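Local atomic coordinates of uncharacterized protein (Chaetomium thermophilum, PDB entry 3LPZ), a protein that probably takes part in the Get pathway of tail-anchored protein biogenesis, as a Get4-family alpha-solenoid protein that binds Get5. Residues T144-E149 / E156-L161; R21-G26 / Q63-S68. All coordinates share one frame; numbering follows the deposited sequence. Where two conformers were deposited one is given.

Contact 1: residues T144-E149 / E156-L161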
loop_
_atom_site.group_PDB
_atom_site.type_symbol
_atom_site.label_atom_id
_atom_site.label_comp_id
_atom_site.label_asym_id
_atom_site.label_seq_id
_atom_site.Cartn_x
_atom_site.Cartn_y
_atom_site.Cartn_z
ATOM N N THR A 144 2.875 5.330 -5.533
ATOM C CA THR A 144 3.182 5.629 -6.949
ATOM C C THR A 144 4.675 5.930 -7.186
ATOM O O THR A 144 5.239 5.543 -8.220
ATOM C CB THR A 144 2.344 6.759 -7.556
ATOM O OG1 THR A 144 2.740 8.017 -6.964
ATOM C CG2 THR A 144 0.861 6.496 -7.295
ATOM N N LEU A 145 5.302 6.591 -6.231
ATOM C CA LEU A 145 6.733 6.821 -6.296
ATOM C C LEU A 145 7.502 5.501 -6.305
ATOM O O LEU A 145 8.417 5.324 -7.115
ATOM C CB LEU A 145 7.186 7.725 -5.130
ATOM C CG LEU A 145 7.473 9.219 -5.343
ATOM C CD1 LEU A 145 6.788 9.890 -6.556
ATOM C CD2 LEU A 145 7.213 9.996 -4.050
ATOM N N TYR A 146 7.150 4.589 -5.405
ATOM C CA TYR A 146 7.781 3.258 -5.388
ATOM C C TYR A 146 7.605 2.492 -6.710
ATOM O O TYR A 146 8.573 1.893 -7.207
ATOM C CB TYR A 146 7.341 2.397 -4.191
ATOM C CG TYR A 146 7.820 2.878 -2.830
ATOM C CD1 TYR A 146 8.888 3.774 -2.698
ATOM C CD2 TYR A 146 7.212 2.412 -1.658
ATOM C CE1 TYR A 146 9.325 4.212 -1.414
ATOM C CE2 TYR A 146 7.644 2.846 -0.389
ATOM C CZ TYR A 146 8.691 3.733 -0.282
ATOM O OH TYR A 146 9.089 4.144 0.977
ATOM N N VAL A 147 6.394 2.516 -7.276
ATOM C CA VAL A 147 6.182 2.006 -8.639
ATOM C C VAL A 147 7.140 2.602 -9.690
ATOM O O VAL A 147 7.778 1.840 -10.424
ATOM C CB VAL A 147 4.720 2.167 -9.121
ATOM C CG1 VAL A 147 4.582 1.765 -10.649
ATOM C CG2 VAL A 147 3.777 1.354 -8.234
ATOM N N GLU A 148 7.237 3.933 -9.767
ATOM C CA GLU A 148 8.161 4.609 -10.713
ATOM C C GLU A 148 9.612 4.161 -10.564
ATOM O O GLU A 148 10.357 4.094 -11.538
ATOM C CB GLU A 148 8.125 6.134 -10.542
ATOM C CG GLU A 148 6.814 6.775 -10.919
ATOM C CD GLU A 148 6.728 8.238 -10.500
ATOM O OE1 GLU A 148 7.738 8.798 -9.976
ATOM O OE2 GLU A 148 5.642 8.824 -10.708
ATOM N N GLU A 149 10.016 3.880 -9.337
ATOM C CA GLU A 149 11.383 3.493 -9.025
ATOM C C GLU A 149 11.588 1.977 -9.100
ATOM O O GLU A 149 12.662 1.488 -8.742
ATOM C CB GLU A 149 11.721 3.963 -7.603
ATOM C CG GLU A 149 11.778 5.460 -7.473
ATOM C CD GLU A 149 11.469 5.949 -6.063
ATOM O OE1 GLU A 149 11.673 5.186 -5.086
ATOM O OE2 GLU A 149 11.038 7.115 -5.929
ATOM N N GLU A 156 3.278 -2.163 -3.042
ATOM C CA GLU A 156 2.042 -2.925 -2.723
ATOM C C GLU A 156 1.517 -2.583 -1.338
ATOM O O GLU A 156 0.309 -2.383 -1.162
ATOM C CB GLU A 156 2.254 -4.428 -2.810
ATOM C CG GLU A 156 2.536 -4.963 -4.209
ATOM C CD GLU A 156 2.943 -6.443 -4.187
ATOM O OE1 GLU A 156 3.636 -6.907 -3.240
ATOM O OE2 GLU A 156 2.572 -7.147 -5.124
ATOM N N LYS A 157 2.420 -2.504 -0.359
ATOM C CA LYS A 157 2.022 -2.200 1.017
ATOM C C LYS A 157 1.344 -0.838 1.181
ATOM O O LYS A 157 0.443 -0.715 2.008
ATOM C CB LYS A 157 3.211 -2.341 1.985
ATOM C CG LYS A 157 3.719 -3.789 2.087
ATOM C CD LYS A 157 5.099 -3.848 2.751
ATOM C CE LYS A 157 5.637 -5.285 2.775
ATOM N NZ LYS A 157 6.793 -5.364 3.705
ATOM N N HIS A 158 1.763 0.176 0.413
ATOM C CA HIS A 158 1.105 1.484 0.465
ATOM C C HIS A 158 -0.163 1.557 -0.388
ATOM O O HIS A 158 -1.187 2.074 0.075
ATOM C CB HIS A 158 2.078 2.573 0.055
ATOM C CG HIS A 158 3.164 2.784 1.061
ATOM N ND1 HIS A 158 2.964 3.498 2.225
ATOM C CD2 HIS A 158 4.446 2.336 1.101
ATOM C CE1 HIS A 158 4.089 3.508 2.924
ATOM N NE2 HIS A 158 5.002 2.808 2.264
ATOM N N LEU A 159 -0.108 0.997 -1.603
ATOM C CA LEU A 159 -1.265 1.107 -2.517
ATOM C C LEU A 159 -2.530 0.432 -1.990
ATOM O O LEU A 159 -3.625 0.905 -2.285
ATOM C CB LEU A 159 -0.920 0.621 -3.926
ATOM C CG LEU A 159 0.064 1.566 -4.658
ATOM C CD1 LEU A 159 0.682 0.868 -5.856
ATOM C CD2 LEU A 159 -0.614 2.940 -5.074
ATOM N N VAL A 160 -2.387 -0.654 -1.224
ATOM C CA VAL A 160 -3.559 -1.333 -0.661
ATOM C C VAL A 160 -4.276 -0.475 0.387
ATOM O O VAL A 160 -5.477 -0.702 0.697
ATOM C CB VAL A 160 -3.237 -2.762 -0.099
ATOM C CG1 VAL A 160 -2.789 -3.662 -1.234
ATOM C CG2 VAL A 160 -2.217 -2.736 1.080
ATOM N N LEU A 161 -3.554 0.509 0.913
ATOM C CA LEU A 161 -4.057 1.490 1.865
ATOM C C LEU A 161 -4.344 2.870 1.250
ATOM O O LEU A 161 -4.506 3.843 1.989
ATOM C CB LEU A 161 -3.054 1.637 3.025
ATOM C CG LEU A 161 -2.795 0.341 3.831
ATOM C CD1 LEU A 161 -1.693 0.569 4.878
ATOM C CD2 LEU A 161 -4.115 -0.173 4.493
HETATM O O HOH W 1 7.618 2.731 3.098
#
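Tyr-146 and His-158 bring their rings together at a slant, with planes at 62° and centroids 5.5 Å apart. The phenol touches along one flank: Tyr-146 CE2 lies 3.6 Å from His-158 CD2. One water ties the polar ends of the two rings, 2.9 Å from Tyr-146 OH and 2.7 Å from His-158 NE2, and it sits in the plane of both rings, at their edges. The other imidazole nitrogen, ND1, is hydrogen-bonded to His-139 ND1; held at both nitrogens, the ring has its rotation well defined.

The apolar part is small. Val-147 has CG1 anti to its backbone N (chi1 173°), which leaves CG2 to meet Leu-159 CD1 at 3.9 Å, the two side chains crossing at about a right angle. Leu-159 CD2 lies more loosely against Thr-144, 4.3 Å from its backbone N, while Thr-144 OG1 bonds back to Val-141 O.

Helices 136-148 and 152-159 thus form a helical hairpin across a short turn, part of the alpha-solenoid. Helix 166-179 adjoins it, Met-173 touching both Val-147 and Glu-156, and Arg-192 of helix 186-199 makes a salt bridge to Glu-156.

Contact 2: residues R21-G26 / Q63-S68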
loop_
_atom_site.group_PDB
_atom_site.type_symbol
_atom_site.label_atom_id
_atom_site.label_comp_id
_atom_site.label_asym_id
_atom_site.label_seq_id
_atom_site.Cartn_x
_atom_site.Cartn_y
_atom_site.Cartn_z
ATOM N N ARG A 21 18.010 32.444 -0.467
ATOM C CA ARG A 21 19.065 33.025 -1.293
ATOM C C ARG A 21 20.447 32.543 -0.855
ATOM O O ARG A 21 21.244 32.146 -1.698
ATOM C CB ARG A 21 18.991 34.558 -1.338
ATOM C CG ARG A 21 20.093 35.199 -2.190
ATOM C CD ARG A 21 19.559 36.325 -3.076
ATOM N NE ARG A 21 18.490 35.874 -3.969
ATOM C CZ ARG A 21 18.025 36.577 -4.998
ATOM N NH1 ARG A 21 18.536 37.767 -5.271
ATOM N NH2 ARG A 21 17.048 36.088 -5.754
ATOM N N ARG A 22 20.732 32.537 0.451
ATOM C CA ARG A 22 22.004 31.971 0.921
ATOM C C ARG A 22 22.222 30.547 0.432
ATOM O O ARG A 22 23.337 30.183 0.022
ATOM C CB ARG A 22 22.106 32.010 2.444
ATOM C CG ARG A 22 22.350 33.397 2.986
ATOM C CD ARG A 22 22.264 33.416 4.488
ATOM N NE ARG A 22 23.230 32.524 5.120
ATOM C CZ ARG A 22 23.205 32.217 6.414
ATOM N NH1 ARG A 22 22.254 32.730 7.188
ATOM N NH2 ARG A 22 24.123 31.411 6.935
ATOM N N ILE A 23 21.156 29.742 0.463
ATOM C CA ILE A 23 21.236 28.359 0.029
ATOM C C ILE A 23 21.380 28.249 -1.498
ATOM O O ILE A 23 22.181 27.454 -1.986
ATOM C CB ILE A 23 20.018 27.550 0.518
ATOM C CG1 ILE A 23 20.119 27.314 2.034
ATOM C CG2 ILE A 23 19.906 26.221 -0.239
ATOM C CD1 ILE A 23 18.757 27.159 2.680
ATOM N N ALA A 24 20.623 29.053 -2.244
ATOM C CA ALA A 24 20.694 29.033 -3.715
ATOM C C ALA A 24 22.108 29.352 -4.251
ATOM O O ALA A 24 22.552 28.732 -5.210
ATOM C CB ALA A 24 19.645 29.984 -4.336
ATOM N N GLU A 25 22.807 30.295 -3.624
ATOM C CA GLU A 25 24.110 30.768 -4.126
ATOM C C GLU A 25 25.306 30.063 -3.493
ATOM O O GLU A 25 26.407 30.031 -4.080
ATOM C CB GLU A 25 24.231 32.283 -3.929
ATOM C CG GLU A 25 22.984 33.038 -4.427
ATOM C CD GLU A 25 23.058 34.550 -4.240
ATOM O OE1 GLU A 25 23.936 35.042 -3.498
ATOM O OE2 GLU A 25 22.218 35.256 -4.843
ATOM N N GLY A 26 25.089 29.482 -2.315
ATOM C CA GLY A 26 26.181 29.007 -1.479
ATOM C C GLY A 26 26.728 27.648 -1.866
ATOM O O GLY A 26 26.042 26.850 -2.502
ATOM N N GLN A 63 12.466 22.478 1.174
ATOM C CA GLN A 63 12.295 22.320 -0.268
ATOM C C GLN A 63 13.441 22.983 -1.053
ATOM O O GLN A 63 13.957 22.398 -2.040
ATOM C CB GLN A 63 10.914 22.804 -0.726
ATOM C CG GLN A 63 9.799 21.970 -0.073
ATOM C CD GLN A 63 8.406 22.447 -0.386
ATOM O OE1 GLN A 63 8.229 23.325 -1.213
ATOM N NE2 GLN A 63 7.397 21.862 0.279
ATOM N N THR A 64 13.861 24.172 -0.621
ATOM C CA THR A 64 15.013 24.813 -1.287
ATOM C C THR A 64 16.290 23.974 -1.212
ATOM O O THR A 64 17.043 23.855 -2.207
ATOM C CB THR A 64 15.291 26.233 -0.748
ATOM O OG1 THR A 64 14.136 27.045 -0.961
ATOM C CG2 THR A 64 16.481 26.865 -1.488
ATOM N N LEU A 65 16.550 23.404 -0.034
ATOM C CA LEU A 65 17.737 22.571 0.143
ATOM C C LEU A 65 17.645 21.341 -0.745
ATOM O O LEU A 65 18.609 20.982 -1.414
ATOM C CB LEU A 65 17.890 22.142 1.594
ATOM C CG LEU A 65 18.453 23.218 2.525
ATOM C CD1 LEU A 65 18.037 22.974 3.967
ATOM C CD2 LEU A 65 19.976 23.294 2.396
ATOM N N LEU A 66 16.474 20.705 -0.743
ATOM C CA LEU A 66 16.244 19.530 -1.598
ATOM C C LEU A 66 16.414 19.845 -3.091
ATOM O O LEU A 66 16.984 19.041 -3.814
ATOM C CB LEU A 66 14.873 18.864 -1.318
ATOM C CG LEU A 66 14.726 18.257 0.086
ATOM C CD1 LEU A 66 13.241 17.910 0.430
ATOM C CD2 LEU A 66 15.612 17.018 0.223
ATOM N N ARG A 67 15.918 20.998 -3.538
ATOM C CA ARG A 67 16.117 21.446 -4.937
ATOM C C ARG A 67 17.577 21.744 -5.252
ATOM O O ARG A 67 17.980 21.642 -6.394
ATOM C CB ARG A 67 15.335 22.721 -5.244
ATOM C CG ARG A 67 13.897 22.497 -5.537
ATOM C CD ARG A 67 13.204 23.787 -5.902
ATOM N NE ARG A 67 11.774 23.640 -5.657
ATOM C CZ ARG A 67 10.902 23.092 -6.510
ATOM N NH1 ARG A 67 11.287 22.641 -7.702
ATOM N NH2 ARG A 67 9.628 22.998 -6.173
ATOM N N SER A 68 18.355 22.140 -4.250
ATOM C CA SER A 68 19.763 22.466 -4.463
ATOM C C SER A 68 20.671 21.269 -4.255
ATOM O O SER A 68 21.844 21.440 -3.982
ATOM C CB SER A 68 20.213 23.573 -3.513
ATOM O OG SER A 68 19.395 24.722 -3.620
#
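Ile-23 and Leu-65 mark the closest backbone approach, their CA atoms 6.8 Å apart where the last turns of helices 11-25 and 51-67 run side by side, and no hydrogen bond passes between the two segments. Ile-23 carries the contact from its side, and both its branches are used. CG2, anti to the backbone N, reaches Thr-64 CG2 at 3.7 Å, Ser-68 OG at 3.7 Å and Leu-65 CD2 at 3.9 Å. The longer branch lies over Leu-65, with Ile-23 CD1 4.0 Å from Leu-65 CG, and these two side chains meet at roughly right angles.

Thr-64 offers its methyl: with OG1 beside the backbone N (chi1 -60°), CG2 is left anti to that N and faces Ile-23, while OG1 is occupied by Gln-20 NE2 and Ser-60 O. Ser-68 turns its hydroxyl back into its own helix: OG donates to Thr-64 O over 2.9 Å, tilted 31° from the carbonyl plane, and Ser-68 N reaches the same oxygen from the opposite face. The last-turn carbonyl therefore has two donors, and the serine oxygen is fixed beside the isoleucine methyl. An alanine in place of Ile-23 is likely to open a gap beside Leu-65 CD2 and leave Thr-64 CG2 with little apolar cover from this helix.

Helix 28-47 joins the same core through Ala-34 on Ile-23 and Ala-35 on Leu-65. Packing of a helix against the next but one, with the intervening helix alongside, is characteristic of TPR-like alpha-solenoids, here at the N-terminal end of the Get4 fold.

How the contacts relate
Contact 2 comes first along the chain and closes before contact 1 opens; their centres lie about 29 Å apart, and the nearest atoms about 11 Å apart, without touching. They share no helix. Contact 2 joins helices 11-25 and 51-67 directly, skipping helix 28-47 in sequence, whereas contact 1 joins the consecutive helices 136-148 and 152-159. Contact 2 lies far out, about 33 Å from the centre of the chain, and contact 1 only about 6 Å from it. Together they sample the end and the middle of one elongated alpha-solenoid, whose shape is built up from successive local helix pairings, consistent with a scaffold offering surfaces for several partners.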